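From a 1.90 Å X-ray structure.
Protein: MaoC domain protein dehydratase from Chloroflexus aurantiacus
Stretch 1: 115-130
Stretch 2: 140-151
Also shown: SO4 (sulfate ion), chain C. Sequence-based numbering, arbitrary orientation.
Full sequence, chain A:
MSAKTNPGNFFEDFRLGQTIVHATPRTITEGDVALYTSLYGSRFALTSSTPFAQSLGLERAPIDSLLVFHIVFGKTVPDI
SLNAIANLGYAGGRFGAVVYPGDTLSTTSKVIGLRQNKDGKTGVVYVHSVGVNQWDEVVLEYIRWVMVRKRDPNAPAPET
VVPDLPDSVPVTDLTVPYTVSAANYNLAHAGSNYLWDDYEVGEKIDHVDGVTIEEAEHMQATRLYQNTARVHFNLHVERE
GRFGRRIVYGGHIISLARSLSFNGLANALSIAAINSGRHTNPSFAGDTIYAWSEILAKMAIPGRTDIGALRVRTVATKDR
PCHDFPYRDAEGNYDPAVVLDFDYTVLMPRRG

Stretch 1, residues 115-130: RQNKDGKTGVVYVHSV
Stretch 2 (140-151) LEYIRWVMVRKR

Two neighbouring strands, 122-130 and 140-149, run antiparallel, their N-to-C directions 149° apart and their axes 4.6 Å apart at closest approach. The register pairs Thr122 with Arg149 and steps evenly to Val130 with Glu141. Phi lies between about -165° and -60° and psi between about 110° and 175° throughout both strands.

Four hydrogen-bonded pairs satisfy the facing amides and carbonyls. Gly123 N donates to Val148 O (3.0 Å), and Val148 N returns a nearly linear bond to Gly123 O (2.7 Å). Val125 N reaches Val146 O at 3.0 Å and Val146 N reaches Val125 O at 3.1 Å; Val127 N to Arg144 O is 2.9 Å and Arg144 N to Val127 O 3.1 Å; Ser129 N to Tyr142 O is 2.9 Å and Tyr142 N to Ser129 O 3.0 Å. Beyond the strand, Lys150 N to Lys121 O (3.1 Å) continues the ladder. The alternate pairs bring alpha carbons closer, Tyr126 CA to Trp145 CA at 4.3 Å, and CA-H groups also approach carbonyls, as in Trp145 CA to Val125 O at 3.2 Å.

On one face, Tyr126 (chi1 m, chi2 76°) lies with Trp145 CB over its ring, 3.8 Å from the centroid. The five-membered ring of Trp145 (chi1 p, chi2 107°) is near parallel to the Tyr126 ring, planes at 21°, but slid, so the rings barely overlap. Further along this face, His128 (chi1 t) donates from NE2 to Glu141 OE1 at 2.8 Å; Glu141 is p, t, and its OE2 is satisfied elsewhere in the structure.

The other face joins valines to a polar cluster. Val125 CG1 (chi1 p) packs against Val146 CG2 at 3.4 Å and Val148 CG2 at 3.5 Å. Ser129 CB sits over the Tyr142 ring (chi1 p), 4.1 Å from its centroid. One water serves three polar side-chain atoms, Ser129 OG (2.7 Å), Tyr142 OH (2.7 Å) and Arg144 NE (2.8 Å), accepting from the arginine.

Before strand 122-130, Asn117-Gly120 forms a type I turn, closed by Gly120 N to Asn117 O (3.0 Å); Gly120 has positive phi, which favours glycine. Side chains brace it: Asn117 ND2 donates to Thr122 OG1 (2.8 Å), while Asp119 OD1 accepts from Lys121 N (3.0 Å). The rule at Lys150 is that a buried ammonium needs acceptors: with its CA-to-CB bond toward the other stretch and rotamer m, t, p, t, NZ finds Gln116 OE1 at 2.9 Å, supplemented by a weak bond to Gly120 O at 3.5 Å. A sulfate accepts at O2 from Lys118 NZ (2.7 Å) and at O3 from Arg115 NH1 (2.8 Å), its negative charge matching both cations.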

# COMPACT_ATOMS: atom_id res chain seq x y z
N ARG A 115 24.31 29.28 -10.25
CA ARG A 115 25.62 29.65 -9.71
C ARG A 115 26.54 28.43 -9.61
O ARG A 115 26.33 27.55 -8.78
CB ARG A 115 25.52 30.34 -8.33
CG ARG A 115 26.89 30.80 -7.81
CD ARG A 115 26.86 31.34 -6.38
NE ARG A 115 26.60 30.30 -5.38
CZ ARG A 115 27.55 29.63 -4.71
NH1 ARG A 115 28.84 29.88 -4.92
NH2 ARG A 115 27.20 28.71 -3.81
N GLN A 116 27.56 28.41 -10.47
CA GLN A 116 28.56 27.36 -10.43
C GLN A 116 29.29 27.45 -9.09
O GLN A 116 29.61 28.53 -8.64
CB GLN A 116 29.56 27.49 -11.58
CG GLN A 116 30.68 26.46 -11.51
CD GLN A 116 31.45 26.35 -12.81
OE1 GLN A 116 30.91 25.90 -13.82
NE2 GLN A 116 32.71 26.75 -12.77
N ASN A 117 29.51 26.30 -8.46
CA ASN A 117 30.25 26.26 -7.20
C ASN A 117 31.73 26.57 -7.40
O ASN A 117 32.27 26.43 -8.50
CB ASN A 117 30.03 24.94 -6.46
CG ASN A 117 28.70 24.91 -5.75
OD1 ASN A 117 28.40 25.79 -4.92
ND2 ASN A 117 27.86 23.91 -6.06
N LYS A 118 32.37 27.01 -6.32
CA LYS A 118 33.77 27.45 -6.37
C LYS A 118 34.75 26.36 -6.80
O LYS A 118 35.73 26.66 -7.49
CB LYS A 118 34.19 28.10 -5.05
CG LYS A 118 33.79 29.56 -4.98
CD LYS A 118 33.51 30.00 -3.55
CE LYS A 118 32.61 31.22 -3.54
NZ LYS A 118 32.15 31.46 -2.15
N ASP A 119 34.49 25.11 -6.42
CA ASP A 119 35.36 24.00 -6.84
C ASP A 119 35.18 23.62 -8.33
O ASP A 119 35.92 22.79 -8.86
CB ASP A 119 35.21 22.78 -5.92
CG ASP A 119 33.84 22.11 -6.01
OD1 ASP A 119 32.99 22.52 -6.84
OD2 ASP A 119 33.60 21.15 -5.25
N GLY A 120 34.19 24.23 -8.98
CA GLY A 120 33.91 24.00 -10.40
C GLY A 120 33.38 22.62 -10.78
O GLY A 120 33.25 22.32 -11.97
N LYS A 121 33.09 21.79 -9.77
CA LYS A 121 32.61 20.41 -10.00
C LYS A 121 31.09 20.30 -9.97
O LYS A 121 30.52 19.36 -10.51
CB LYS A 121 33.24 19.44 -8.99
CG LYS A 121 34.75 19.38 -9.07
CD LYS A 121 35.28 18.04 -8.58
CE LYS A 121 36.75 17.89 -8.95
NZ LYS A 121 37.26 16.56 -8.54
N THR A 122 30.45 21.26 -9.31
CA THR A 122 29.00 21.30 -9.19
C THR A 122 28.49 22.73 -9.37
O THR A 122 29.27 23.67 -9.50
CB THR A 122 28.55 20.82 -7.80
OG1 THR A 122 29.22 21.59 -6.80
CG2 THR A 122 28.86 19.33 -7.60
N GLY A 123 27.17 22.89 -9.37
CA GLY A 123 26.54 24.19 -9.42
C GLY A 123 25.15 24.18 -8.81
O GLY A 123 24.51 23.12 -8.70
N VAL A 124 24.68 25.36 -8.43
CA VAL A 124 23.37 25.53 -7.82
C VAL A 124 22.38 26.04 -8.87
O VAL A 124 22.65 27.04 -9.54
CB VAL A 124 23.43 26.54 -6.66
CG1 VAL A 124 22.05 26.78 -6.06
CG2 VAL A 124 24.44 26.07 -5.61
N VAL A 125 21.24 25.37 -8.99
CA VAL A 125 20.18 25.82 -9.90
C VAL A 125 18.93 26.12 -9.09
O VAL A 125 18.54 25.33 -8.22
CB VAL A 125 19.95 24.81 -11.06
CG1 VAL A 125 19.91 23.39 -10.55
CG2 VAL A 125 18.69 25.12 -11.89
N TYR A 126 18.34 27.28 -9.34
CA TYR A 126 17.12 27.72 -8.67
C TYR A 126 16.02 27.53 -9.68
O TYR A 126 16.15 27.98 -10.83
CB TYR A 126 17.19 29.21 -8.30
CG TYR A 126 18.25 29.52 -7.28
CD1 TYR A 126 19.59 29.58 -7.64
CD2 TYR A 126 17.92 29.77 -5.95
CE1 TYR A 126 20.58 29.87 -6.71
CE2 TYR A 126 18.90 30.06 -5.01
CZ TYR A 126 20.23 30.10 -5.39
OH TYR A 126 21.21 30.38 -4.48
N VAL A 127 14.95 26.86 -9.25
CA VAL A 127 13.76 26.66 -10.10
C VAL A 127 12.48 27.16 -9.44
O VAL A 127 12.33 27.08 -8.22
CB VAL A 127 13.59 25.18 -10.52
CG1 VAL A 127 14.76 24.71 -11.38
CG2 VAL A 127 13.37 24.26 -9.31
N HIS A 128 11.57 27.69 -10.26
CA HIS A 128 10.22 27.98 -9.82
C HIS A 128 9.37 26.89 -10.41
O HIS A 128 9.20 26.83 -11.62
CB HIS A 128 9.80 29.36 -10.33
CG HIS A 128 8.40 29.78 -9.90
ND1 HIS A 128 7.58 30.46 -10.72
CD2 HIS A 128 7.71 29.60 -8.71
CE1 HIS A 128 6.41 30.71 -10.08
NE2 HIS A 128 6.50 30.19 -8.85
N SER A 129 8.85 26.00 -9.55
CA SER A 129 7.96 24.90 -10.00
C SER A 129 6.50 25.22 -9.71
O SER A 129 6.15 25.70 -8.63
CB SER A 129 8.35 23.58 -9.33
OG SER A 129 9.65 23.19 -9.72
N VAL A 130 5.64 24.93 -10.69
CA VAL A 130 4.22 25.28 -10.61
C VAL A 130 3.38 24.05 -10.97
O VAL A 130 3.57 23.44 -12.04
CB VAL A 130 3.91 26.44 -11.57
CG1 VAL A 130 2.41 26.79 -11.58
CG2 VAL A 130 4.75 27.67 -11.20
N LEU A 140 -0.29 24.62 -6.40
CA LEU A 140 0.95 24.80 -5.66
C LEU A 140 2.00 25.44 -6.55
O LEU A 140 2.17 25.06 -7.72
CB LEU A 140 1.46 23.45 -5.17
CG LEU A 140 2.85 23.40 -4.51
CD1 LEU A 140 2.87 24.22 -3.22
CD2 LEU A 140 3.27 21.96 -4.25
N GLU A 141 2.70 26.42 -5.99
CA GLU A 141 3.94 26.92 -6.58
C GLU A 141 4.99 27.08 -5.48
O GLU A 141 4.66 27.36 -4.34
CB GLU A 141 3.72 28.24 -7.33
CG GLU A 141 3.26 29.40 -6.44
CD GLU A 141 3.13 30.70 -7.20
OE1 GLU A 141 3.96 30.98 -8.09
OE2 GLU A 141 2.20 31.46 -6.91
N TYR A 142 6.26 26.89 -5.83
CA TYR A 142 7.34 27.07 -4.86
C TYR A 142 8.66 27.27 -5.61
O TYR A 142 8.74 27.03 -6.83
CB TYR A 142 7.45 25.88 -3.89
CG TYR A 142 7.75 24.57 -4.59
CD1 TYR A 142 9.05 24.24 -4.95
CD2 TYR A 142 6.73 23.66 -4.89
CE1 TYR A 142 9.34 23.04 -5.61
CE2 TYR A 142 7.00 22.47 -5.55
CZ TYR A 142 8.31 22.17 -5.91
OH TYR A 142 8.60 20.99 -6.57
N ILE A 143 9.67 27.70 -4.88
CA ILE A 143 11.02 27.79 -5.39
C ILE A 143 11.83 26.78 -4.63
O ILE A 143 11.67 26.61 -3.42
CB ILE A 143 11.60 29.21 -5.18
CG1 ILE A 143 10.87 30.22 -6.08
CG2 ILE A 143 13.11 29.23 -5.42
CD1 ILE A 143 11.02 31.64 -5.60
N ARG A 144 12.70 26.06 -5.32
CA ARG A 144 13.67 25.23 -4.63
C ARG A 144 15.00 25.40 -5.35
O ARG A 144 15.04 25.81 -6.52
CB ARG A 144 13.22 23.76 -4.54
CG ARG A 144 13.44 22.87 -5.77
CD ARG A 144 13.09 21.44 -5.42
NE ARG A 144 12.99 20.52 -6.56
CZ ARG A 144 13.80 19.47 -6.76
NH1 ARG A 144 14.80 19.20 -5.91
NH2 ARG A 144 13.59 18.69 -7.81
N TRP A 145 16.08 25.11 -4.63
CA TRP A 145 17.39 25.12 -5.25
C TRP A 145 18.15 23.89 -4.88
O TRP A 145 18.00 23.38 -3.78
CB TRP A 145 18.15 26.43 -5.02
CG TRP A 145 18.36 26.85 -3.58
CD1 TRP A 145 19.54 26.81 -2.85
CD2 TRP A 145 17.37 27.44 -2.66
NE1 TRP A 145 19.36 27.30 -1.58
CE2 TRP A 145 18.09 27.70 -1.40
CE3 TRP A 145 16.01 27.77 -2.75
CZ2 TRP A 145 17.45 28.24 -0.29
CZ3 TRP A 145 15.38 28.32 -1.63
CH2 TRP A 145 16.09 28.55 -0.43
N VAL A 146 18.91 23.39 -5.85
CA VAL A 146 19.57 22.09 -5.76
C VAL A 146 21.02 22.21 -6.21
O VAL A 146 21.35 23.00 -7.10
CB VAL A 146 18.87 21.01 -6.64
CG1 VAL A 146 17.55 20.60 -6.04
CG2 VAL A 146 18.60 21.52 -8.04
N MSE A 147 21.89 21.42 -5.60
CA MSE A 147 23.28 21.35 -6.02
C MSE A 147 23.35 20.23 -7.01
O MSE A 147 23.07 19.08 -6.66
CB MSE A 147 24.14 21.06 -4.81
CG MSE A 147 25.58 21.10 -5.29
SE MSE A 147 26.70 20.80 -3.71
CE MSE A 147 26.76 22.65 -3.03
N VAL A 148 23.72 20.55 -8.25
CA VAL A 148 23.73 19.57 -9.34
C VAL A 148 25.14 19.33 -9.87
O VAL A 148 25.93 20.27 -10.02
CB VAL A 148 22.81 19.99 -10.50
CG1 VAL A 148 22.72 18.90 -11.57
CG2 VAL A 148 21.43 20.33 -9.98
N ARG A 149 25.45 18.06 -10.15
CA ARG A 149 26.71 17.68 -10.77
C ARG A 149 26.88 18.31 -12.14
O ARG A 149 25.93 18.43 -12.92
CB ARG A 149 26.79 16.17 -10.95
CG ARG A 149 26.93 15.36 -9.68
CD ARG A 149 27.08 13.89 -10.03
NE ARG A 149 26.94 13.06 -8.85
CZ ARG A 149 25.81 12.50 -8.44
NH1 ARG A 149 24.68 12.67 -9.12
NH2 ARG A 149 25.80 11.77 -7.34
N LYS A 150 28.12 18.70 -12.43
CA LYS A 150 28.51 18.99 -13.80
C LYS A 150 28.92 17.67 -14.42
O LYS A 150 29.59 16.86 -13.77
CB LYS A 150 29.67 19.98 -13.83
CG LYS A 150 29.27 21.42 -13.59
CD LYS A 150 30.46 22.36 -13.60
CE LYS A 150 31.02 22.57 -15.00
NZ LYS A 150 32.11 23.59 -15.01
N ARG A 151 28.51 17.44 -15.66
CA ARG A 151 28.97 16.27 -16.40
C ARG A 151 30.44 16.45 -16.76
O ARG A 151 31.26 15.56 -16.53
CB ARG A 151 28.11 16.05 -17.64
CG ARG A 151 28.52 14.86 -18.50
CD ARG A 151 27.70 14.81 -19.78
NE ARG A 151 27.61 16.14 -20.38
CZ ARG A 151 26.55 16.94 -20.31
NH1 ARG A 151 25.45 16.56 -19.68
NH2 ARG A 151 26.61 18.14 -20.88
S SO4 C . 30.57 27.74 -2.27
O1 SO4 C . 31.68 26.79 -2.04
O2 SO4 C . 30.90 29.06 -1.68
O3 SO4 C . 30.39 27.90 -3.74
O4 SO4 C . 29.33 27.23 -1.64
O HOH W 1 10.80 21.29 -8.17